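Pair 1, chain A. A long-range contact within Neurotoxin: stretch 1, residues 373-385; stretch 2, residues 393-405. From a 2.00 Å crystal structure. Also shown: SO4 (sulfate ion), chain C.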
# COMPACT_ATOMS: atom_id res chain seq x y z
N ARG A 373 5.30 21.18 -17.85
CA ARG A 373 5.74 19.87 -18.30
C ARG A 373 6.29 19.83 -19.71
O ARG A 373 5.75 20.45 -20.63
CB ARG A 373 4.57 18.88 -18.18
CG ARG A 373 3.93 18.89 -16.80
CD ARG A 373 2.76 17.94 -16.72
NE ARG A 373 2.15 17.96 -15.39
CZ ARG A 373 1.16 17.15 -15.01
NH1 ARG A 373 0.67 17.24 -13.78
NH2 ARG A 373 0.66 16.26 -15.86
N LEU A 374 7.37 19.07 -19.89
CA LEU A 374 8.02 18.92 -21.19
C LEU A 374 7.96 17.48 -21.68
O LEU A 374 8.16 17.21 -22.87
CB LEU A 374 9.49 19.34 -21.11
CG LEU A 374 9.80 20.79 -20.75
CD1 LEU A 374 11.30 21.00 -20.78
CD2 LEU A 374 9.10 21.72 -21.73
N GLY A 375 7.72 16.54 -20.78
CA GLY A 375 7.67 15.14 -21.18
C GLY A 375 7.34 14.22 -20.02
O GLY A 375 7.12 14.68 -18.91
N ILE A 376 7.30 12.92 -20.29
CA ILE A 376 6.98 11.96 -19.25
C ILE A 376 8.08 10.90 -19.15
O ILE A 376 8.73 10.58 -20.14
CB ILE A 376 5.59 11.31 -19.51
CG1 ILE A 376 5.17 10.47 -18.31
CG2 ILE A 376 5.63 10.46 -20.79
CD1 ILE A 376 3.76 9.92 -18.42
N LEU A 377 8.29 10.37 -17.94
CA LEU A 377 9.32 9.36 -17.73
C LEU A 377 8.78 7.96 -17.93
O LEU A 377 7.80 7.57 -17.31
CB LEU A 377 9.90 9.47 -16.30
CG LEU A 377 11.02 8.47 -15.97
CD1 LEU A 377 12.23 8.73 -16.87
CD2 LEU A 377 11.43 8.59 -14.51
N SER A 378 9.42 7.21 -18.82
CA SER A 378 9.01 5.85 -19.08
C SER A 378 10.24 4.94 -19.00
O SER A 378 11.26 5.31 -18.43
CB SER A 378 8.34 5.74 -20.45
OG SER A 378 7.71 4.49 -20.61
N ILE A 379 10.14 3.76 -19.60
CA ILE A 379 11.23 2.79 -19.57
C ILE A 379 11.19 1.99 -20.86
O ILE A 379 10.14 1.84 -21.47
CB ILE A 379 11.06 1.86 -18.35
CG1 ILE A 379 12.28 0.97 -18.15
CG2 ILE A 379 9.81 0.99 -18.53
CD1 ILE A 379 12.25 0.21 -16.82
N GLY A 380 12.34 1.47 -21.28
CA GLY A 380 12.36 0.68 -22.50
C GLY A 380 13.74 0.17 -22.82
O GLY A 380 14.74 0.63 -22.26
N SER A 381 13.82 -0.79 -23.73
CA SER A 381 15.10 -1.35 -24.11
C SER A 381 15.57 -0.74 -25.42
O SER A 381 14.83 -0.72 -26.41
CB SER A 381 15.01 -2.87 -24.22
OG SER A 381 16.28 -3.43 -24.50
N TYR A 382 16.79 -0.22 -25.43
CA TYR A 382 17.36 0.37 -26.62
C TYR A 382 18.78 -0.12 -26.85
O TYR A 382 19.52 -0.41 -25.90
CB TYR A 382 17.33 1.90 -26.52
CG TYR A 382 15.94 2.42 -26.32
CD1 TYR A 382 15.40 2.58 -25.04
CD2 TYR A 382 15.12 2.71 -27.42
CE1 TYR A 382 14.09 3.00 -24.85
CE2 TYR A 382 13.80 3.13 -27.24
CZ TYR A 382 13.30 3.27 -25.96
OH TYR A 382 11.99 3.66 -25.78
N SER A 383 19.15 -0.21 -28.12
CA SER A 383 20.48 -0.68 -28.49
C SER A 383 21.45 0.45 -28.78
O SER A 383 21.32 1.16 -29.77
CB SER A 383 20.37 -1.58 -29.73
OG SER A 383 21.65 -2.00 -30.18
N PHE A 384 22.41 0.64 -27.88
CA PHE A 384 23.43 1.66 -28.08
C PHE A 384 24.68 1.31 -27.27
O PHE A 384 24.86 0.16 -26.88
CB PHE A 384 22.89 3.07 -27.74
CG PHE A 384 22.45 3.27 -26.30
CD1 PHE A 384 23.09 4.20 -25.50
CD2 PHE A 384 21.37 2.56 -25.78
CE1 PHE A 384 22.66 4.44 -24.18
CE2 PHE A 384 20.93 2.79 -24.47
CZ PHE A 384 21.58 3.73 -23.67
N LYS A 385 25.54 2.29 -27.03
CA LYS A 385 26.77 2.03 -26.30
C LYS A 385 26.92 2.85 -25.01
O LYS A 385 26.69 4.06 -25.01
CB LYS A 385 27.97 2.29 -27.22
CG LYS A 385 27.94 1.47 -28.51
CD LYS A 385 29.11 1.81 -29.42
CE LYS A 385 29.11 0.90 -30.65
NZ LYS A 385 30.20 1.26 -31.60
N ASN A 393 26.88 -2.44 -30.45
CA ASN A 393 25.82 -1.80 -29.70
C ASN A 393 25.23 -2.92 -28.84
O ASN A 393 25.32 -4.10 -29.20
CB ASN A 393 24.77 -1.23 -30.65
CG ASN A 393 25.23 0.04 -31.32
OD1 ASN A 393 25.37 1.07 -30.66
ND2 ASN A 393 25.48 -0.02 -32.62
N HIS A 394 24.64 -2.56 -27.71
CA HIS A 394 24.06 -3.53 -26.80
C HIS A 394 22.69 -3.05 -26.35
O HIS A 394 22.48 -1.84 -26.19
CB HIS A 394 24.95 -3.69 -25.56
CG HIS A 394 26.37 -4.05 -25.88
ND1 HIS A 394 26.80 -5.35 -26.01
CD2 HIS A 394 27.45 -3.27 -26.13
CE1 HIS A 394 28.08 -5.36 -26.33
NE2 HIS A 394 28.50 -4.11 -26.41
N GLU A 395 21.78 -3.99 -26.14
CA GLU A 395 20.44 -3.66 -25.67
C GLU A 395 20.52 -3.34 -24.19
O GLU A 395 21.09 -4.11 -23.41
CB GLU A 395 19.49 -4.85 -25.90
CG GLU A 395 19.06 -5.05 -27.36
CD GLU A 395 17.96 -4.08 -27.80
OE1 GLU A 395 17.79 -3.88 -29.03
OE2 GLU A 395 17.25 -3.53 -26.94
N TYR A 396 19.96 -2.20 -23.80
CA TYR A 396 19.94 -1.79 -22.41
C TYR A 396 18.52 -1.38 -22.05
O TYR A 396 17.88 -0.63 -22.80
CB TYR A 396 20.87 -0.58 -22.16
CG TYR A 396 22.34 -0.90 -22.24
CD1 TYR A 396 22.95 -1.71 -21.29
CD2 TYR A 396 23.12 -0.43 -23.30
CE1 TYR A 396 24.31 -2.05 -21.39
CE2 TYR A 396 24.47 -0.76 -23.40
CZ TYR A 396 25.05 -1.58 -22.45
OH TYR A 396 26.38 -1.92 -22.56
N LEU A 397 18.03 -1.88 -20.92
CA LEU A 397 16.71 -1.52 -20.44
C LEU A 397 17.02 -0.26 -19.65
O LEU A 397 17.76 -0.30 -18.66
CB LEU A 397 16.15 -2.61 -19.53
CG LEU A 397 14.76 -2.37 -18.92
CD1 LEU A 397 13.73 -2.14 -20.04
CD2 LEU A 397 14.38 -3.58 -18.08
N ILE A 398 16.46 0.87 -20.09
CA ILE A 398 16.76 2.13 -19.45
C ILE A 398 15.57 3.04 -19.18
O ILE A 398 14.51 2.90 -19.79
CB ILE A 398 17.70 2.97 -20.33
CG1 ILE A 398 16.99 3.29 -21.66
CG2 ILE A 398 19.01 2.22 -20.60
CD1 ILE A 398 17.59 4.46 -22.42
N PRO A 399 15.74 3.98 -18.24
CA PRO A 399 14.67 4.92 -17.93
C PRO A 399 14.80 5.90 -19.11
O PRO A 399 15.92 6.26 -19.47
CB PRO A 399 15.10 5.51 -16.59
CG PRO A 399 16.59 5.47 -16.68
CD PRO A 399 16.88 4.15 -17.33
N VAL A 400 13.69 6.29 -19.71
CA VAL A 400 13.72 7.17 -20.87
C VAL A 400 12.57 8.17 -20.82
O VAL A 400 11.49 7.88 -20.32
CB VAL A 400 13.61 6.32 -22.17
CG1 VAL A 400 12.27 5.60 -22.21
CG2 VAL A 400 13.78 7.20 -23.40
N ILE A 401 12.82 9.37 -21.32
CA ILE A 401 11.80 10.41 -21.34
C ILE A 401 11.27 10.61 -22.75
O ILE A 401 12.03 10.70 -23.70
CB ILE A 401 12.37 11.75 -20.82
CG1 ILE A 401 12.88 11.58 -19.38
CG2 ILE A 401 11.29 12.83 -20.86
CD1 ILE A 401 13.57 12.80 -18.83
N LYS A 402 9.94 10.65 -22.89
CA LYS A 402 9.31 10.90 -24.19
C LYS A 402 8.98 12.39 -24.10
O LYS A 402 8.13 12.80 -23.31
CB LYS A 402 8.03 10.07 -24.35
CG LYS A 402 7.29 10.33 -25.65
CD LYS A 402 8.13 9.95 -26.87
CE LYS A 402 7.43 10.33 -28.17
NZ LYS A 402 6.12 9.66 -28.32
N ILE A 403 9.65 13.19 -24.92
CA ILE A 403 9.49 14.63 -24.87
C ILE A 403 8.14 15.31 -25.14
O ILE A 403 7.30 15.38 -24.25
CB ILE A 403 10.58 15.31 -25.73
CG1 ILE A 403 11.95 14.93 -25.15
CG2 ILE A 403 10.44 16.83 -25.71
CD1 ILE A 403 12.07 15.26 -23.67
N GLU A 404 7.92 15.79 -26.35
CA GLU A 404 6.69 16.53 -26.64
C GLU A 404 5.39 15.75 -26.82
O GLU A 404 4.34 16.17 -26.33
CB GLU A 404 6.91 17.41 -27.86
CG GLU A 404 5.79 18.38 -28.13
CD GLU A 404 6.01 19.12 -29.43
OE1 GLU A 404 7.13 19.63 -29.64
OE2 GLU A 404 5.05 19.20 -30.23
N HIS A 405 5.46 14.64 -27.53
CA HIS A 405 4.25 13.86 -27.78
C HIS A 405 4.20 12.58 -26.97
O HIS A 405 4.86 11.60 -27.30
CB HIS A 405 4.16 13.55 -29.28
CG HIS A 405 4.30 14.77 -30.15
ND1 HIS A 405 5.52 15.30 -30.50
CD2 HIS A 405 3.36 15.59 -30.68
CE1 HIS A 405 5.33 16.39 -31.22
NE2 HIS A 405 4.03 16.59 -31.34
S SO4 C . 32.12 -4.28 -27.04
O1 SO4 C . 32.13 -5.58 -27.73
O2 SO4 C . 33.39 -3.59 -27.29
O3 SO4 C . 31.94 -4.48 -25.58
O4 SO4 C . 30.99 -3.48 -27.57
O HOH W 1 22.15 -4.65 -29.99

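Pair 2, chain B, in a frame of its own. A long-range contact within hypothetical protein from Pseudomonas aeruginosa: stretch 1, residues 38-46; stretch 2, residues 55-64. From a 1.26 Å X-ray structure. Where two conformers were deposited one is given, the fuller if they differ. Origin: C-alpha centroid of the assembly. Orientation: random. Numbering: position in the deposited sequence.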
# COMPACT_ATOMS: atom_id res chain seq x y z
N THR B 38 -9.33 5.28 4.08
CA THR B 38 -9.54 5.41 2.64
C THR B 38 -8.57 6.44 2.09
O THR B 38 -8.26 7.45 2.75
CB THR B 38 -10.97 5.85 2.24
OG1 THR B 38 -11.30 7.10 2.87
CG2 THR B 38 -11.99 4.77 2.60
N GLY B 39 -8.09 6.18 0.87
CA GLY B 39 -7.16 7.07 0.20
C GLY B 39 -5.75 6.90 0.74
O GLY B 39 -5.46 5.96 1.48
N VAL B 40 -4.87 7.83 0.40
CA VAL B 40 -3.46 7.69 0.70
C VAL B 40 -3.18 8.09 2.15
O VAL B 40 -3.59 9.16 2.62
CB VAL B 40 -2.59 8.44 -0.32
CG1 VAL B 40 -1.15 8.44 0.11
CG2 VAL B 40 -2.76 7.82 -1.70
N VAL B 41 -2.45 7.21 2.82
CA VAL B 41 -2.17 7.31 4.25
C VAL B 41 -0.75 6.83 4.53
O VAL B 41 -0.20 6.06 3.76
CB VAL B 41 -3.22 6.49 5.08
CG1 VAL B 41 -4.65 7.06 4.94
CG2 VAL B 41 -3.16 5.00 4.75
N PRO B 42 -0.16 7.26 5.66
CA PRO B 42 1.15 6.74 6.02
C PRO B 42 1.10 5.32 6.54
O PRO B 42 0.10 4.85 7.09
CB PRO B 42 1.63 7.71 7.12
CG PRO B 42 0.41 8.22 7.70
CD PRO B 42 -0.60 8.32 6.58
N VAL B 43 2.19 4.61 6.30
CA VAL B 43 2.38 3.24 6.76
C VAL B 43 3.83 3.05 7.18
O VAL B 43 4.76 3.55 6.53
CB VAL B 43 1.98 2.22 5.65
CG1 VAL B 43 2.67 2.50 4.32
CG2 VAL B 43 2.23 0.78 6.11
N THR B 44 3.99 2.35 8.30
CA THR B 44 5.28 1.92 8.79
C THR B 44 5.32 0.40 8.75
O THR B 44 4.38 -0.25 9.18
CB THR B 44 5.51 2.41 10.20
OG1 THR B 44 5.41 3.84 10.19
CG2 THR B 44 6.89 1.99 10.72
N VAL B 45 6.41 -0.13 8.23
CA VAL B 45 6.69 -1.55 8.19
C VAL B 45 7.99 -1.86 8.92
O VAL B 45 8.97 -1.13 8.77
CB VAL B 45 6.76 -2.08 6.73
CG1 VAL B 45 7.30 -3.52 6.68
CG2 VAL B 45 5.38 -1.98 6.07
N VAL B 46 7.99 -2.90 9.75
CA VAL B 46 9.22 -3.52 10.23
C VAL B 46 9.29 -4.91 9.62
O VAL B 46 8.36 -5.70 9.77
CB VAL B 46 9.32 -3.57 11.75
CG1 VAL B 46 10.64 -4.27 12.20
CG2 VAL B 46 9.18 -2.16 12.33
N HIS B 55 14.53 -4.10 9.83
CA HIS B 55 14.51 -2.85 9.09
C HIS B 55 13.17 -2.16 9.29
O HIS B 55 12.13 -2.82 9.14
CB HIS B 55 14.68 -3.12 7.59
CG HIS B 55 15.91 -3.90 7.25
ND1 HIS B 55 17.09 -3.29 6.89
CD2 HIS B 55 16.14 -5.23 7.20
CE1 HIS B 55 18.00 -4.22 6.64
NE2 HIS B 55 17.46 -5.40 6.83
N LYS B 56 13.19 -0.89 9.66
CA LYS B 56 12.00 -0.06 9.77
C LYS B 56 11.97 0.92 8.61
O LYS B 56 12.94 1.66 8.39
CB LYS B 56 12.00 0.72 11.09
CG LYS B 56 10.82 1.69 11.30
CD LYS B 56 11.00 2.55 12.58
CE LYS B 56 10.73 1.80 13.85
NZ LYS B 56 11.18 2.52 15.04
N ILE B 57 10.85 0.94 7.89
CA ILE B 57 10.63 1.85 6.75
C ILE B 57 9.27 2.52 6.93
O ILE B 57 8.36 1.93 7.52
CB ILE B 57 10.76 1.12 5.41
CG1 ILE B 57 9.87 -0.12 5.36
CG2 ILE B 57 12.24 0.75 5.15
CD1 ILE B 57 9.75 -0.77 3.98
N ARG B 58 9.16 3.76 6.48
CA ARG B 58 7.90 4.49 6.53
C ARG B 58 7.67 5.21 5.22
O ARG B 58 8.58 5.81 4.64
CB ARG B 58 7.83 5.43 7.73
CG ARG B 58 6.45 6.06 7.95
CD ARG B 58 6.33 6.88 9.23
NE ARG B 58 7.45 7.81 9.38
CZ ARG B 58 8.36 7.73 10.35
NH1 ARG B 58 8.32 6.76 11.29
NH2 ARG B 58 9.32 8.63 10.36
N PHE B 59 6.43 5.10 4.73
CA PHE B 59 6.11 5.51 3.37
C PHE B 59 4.59 5.72 3.29
O PHE B 59 3.95 5.89 4.34
CB PHE B 59 6.70 4.48 2.36
CG PHE B 59 6.29 3.05 2.63
CD1 PHE B 59 6.93 2.29 3.59
CD2 PHE B 59 5.30 2.45 1.88
CE1 PHE B 59 6.54 0.98 3.86
CE2 PHE B 59 4.91 1.14 2.12
CZ PHE B 59 5.55 0.40 3.12
N LEU B 60 4.04 5.74 2.08
CA LEU B 60 2.61 5.97 1.87
C LEU B 60 1.99 4.78 1.17
O LEU B 60 2.65 4.10 0.38
CB LEU B 60 2.40 7.20 0.98
CG LEU B 60 2.93 8.52 1.52
CD1 LEU B 60 2.88 9.57 0.40
CD2 LEU B 60 2.15 8.96 2.77
N GLU B 61 0.72 4.54 1.47
CA GLU B 61 -0.06 3.51 0.80
C GLU B 61 -1.51 3.92 0.73
O GLU B 61 -1.93 4.89 1.38
CB GLU B 61 0.09 2.19 1.54
CG GLU B 61 -0.63 2.14 2.88
CD GLU B 61 -0.53 0.79 3.58
OE1 GLU B 61 0.14 -0.14 3.08
OE2 GLU B 61 -1.14 0.63 4.67
N TRP B 62 -2.29 3.17 -0.03
CA TRP B 62 -3.73 3.37 -0.04
C TRP B 62 -4.35 2.57 1.11
O TRP B 62 -3.98 1.42 1.36
CB TRP B 62 -4.31 2.93 -1.36
CG TRP B 62 -3.91 3.81 -2.49
CD1 TRP B 62 -2.66 3.94 -3.03
CD2 TRP B 62 -4.75 4.74 -3.20
NE1 TRP B 62 -2.68 4.85 -4.06
CE2 TRP B 62 -3.94 5.36 -4.18
CE3 TRP B 62 -6.10 5.09 -3.12
CZ2 TRP B 62 -4.44 6.32 -5.06
CZ3 TRP B 62 -6.60 6.05 -4.01
CH2 TRP B 62 -5.76 6.65 -4.96
N GLY B 63 -5.27 3.19 1.82
CA GLY B 63 -5.96 2.55 2.91
C GLY B 63 -6.76 1.34 2.46
O GLY B 63 -7.04 1.16 1.27
N GLY B 64 -7.13 0.52 3.43
CA GLY B 64 -7.79 -0.73 3.16
C GLY B 64 -9.26 -0.67 2.82
O GLY B 64 -9.81 -1.70 2.46
O HOH W 2 -8.42 3.35 0.04

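Both pairs are two-stranded antiparallel ladders. In pair 1 the strands 373-384 and 394-402 run at 151° to one another, and in pair 2 the strands 40-46 and 55-62 run at 138°; the axes approach to 4.3 and 4.4 Å. Fourteen central residues superpose with an RMSD of 0.7 Å, so that L377(A), S378(A) and I379(A) fall on V40(B), V41(B) and P42(B), and L397(A), I398(A) and P399(A) on R58(B), F59(B) and L60(B).

The register is the same. The hydrogen-bonded pair S378(A)-V400(A) coincides with V41(B)-E61(B): S378(A) N donates to V400(A) O at 2.6 Å, and V41(B) N to E61(B) O at 2.8 Å. One step on, G380(A)-I398(A) matches V43(B)-F59(B), and then Y382(A)-Y396(A) matches V45(B)-I57(B), each closed by two backbone hydrogen bonds. Between them lie the non-hydrogen-bonded pairs, where CA atoms come closer and CA-H...O contacts supplement the ladder, as from I379(A) CA to I398(A) O (3.3 Å) and from P42(B) CA to F59(B) O (3.4 Å). Each proline thus sits where its strand needs no amide donor toward its partner.

The most instructive difference is at G380(A) and V43(B), whose CA atoms lie 1.7 Å apart after superposition. In pair 2, V43(B) fills this site itself: its CG1 lies over the face of the F59(B) ring, 3.4 Å from CE2, and its CB is 3.6 Å from CD of E61(B). In pair 1 the glycine leaves the space to its neighbour Y382(A). An ideal CB on G380(A) would stand 3.0 Å from Y382(A) CE1, a clash. The tyrosine ring packs its edge against I398(A), with Y382(A) CD1 3.8 Å from I398(A) CG1, and Y382(A) CE1 is 4.1 Å from V400(A) CG1. Along the diagonal Y382(A)-I398(A), matched by V45(B)-F59(B), the aromatic and aliphatic roles are exchanged: the ring is on the first stretch in pair 1 and on the second in pair 2. V45(B), the counterpart of Y382(A), contributes only a short branched side chain, with CG2 3.8 Å from F59(B) CZ at the ring edge.

The other face also varies in chemistry. L377(A) meets I401(A) through CD1 and CG1 at 3.9 Å, an aliphatic contact; at the matching positions V40(B) places CG2 over the face of the W62(B) indole, 3.7 Å from CE2. Further along, S381(A) and T44(B) correspond, but their partners differ. S381(A) OG donates a hydrogen bond to E395(A) OE2 at 2.6 Å, a diagonal contact in which the end of the E395(A) side chain comes back toward the first stretch; the directly paired residue of S381(A) is L397(A). T44(B) has K56(B) at the position of E395(A), and its CG2 touches the aliphatic part of that chain, 4.0 Å from CG, while its OG1 lies 3.3 Å from R58(B) CD.

A common ladder thus accommodates a glycine that leaves room for a tyrosine ring in pair 1 and a valine packed directly on a phenylalanine ring in pair 2. The stretches bury 1174 Å² in pair 1 and 891 Å² in the shorter stretches of pair 2.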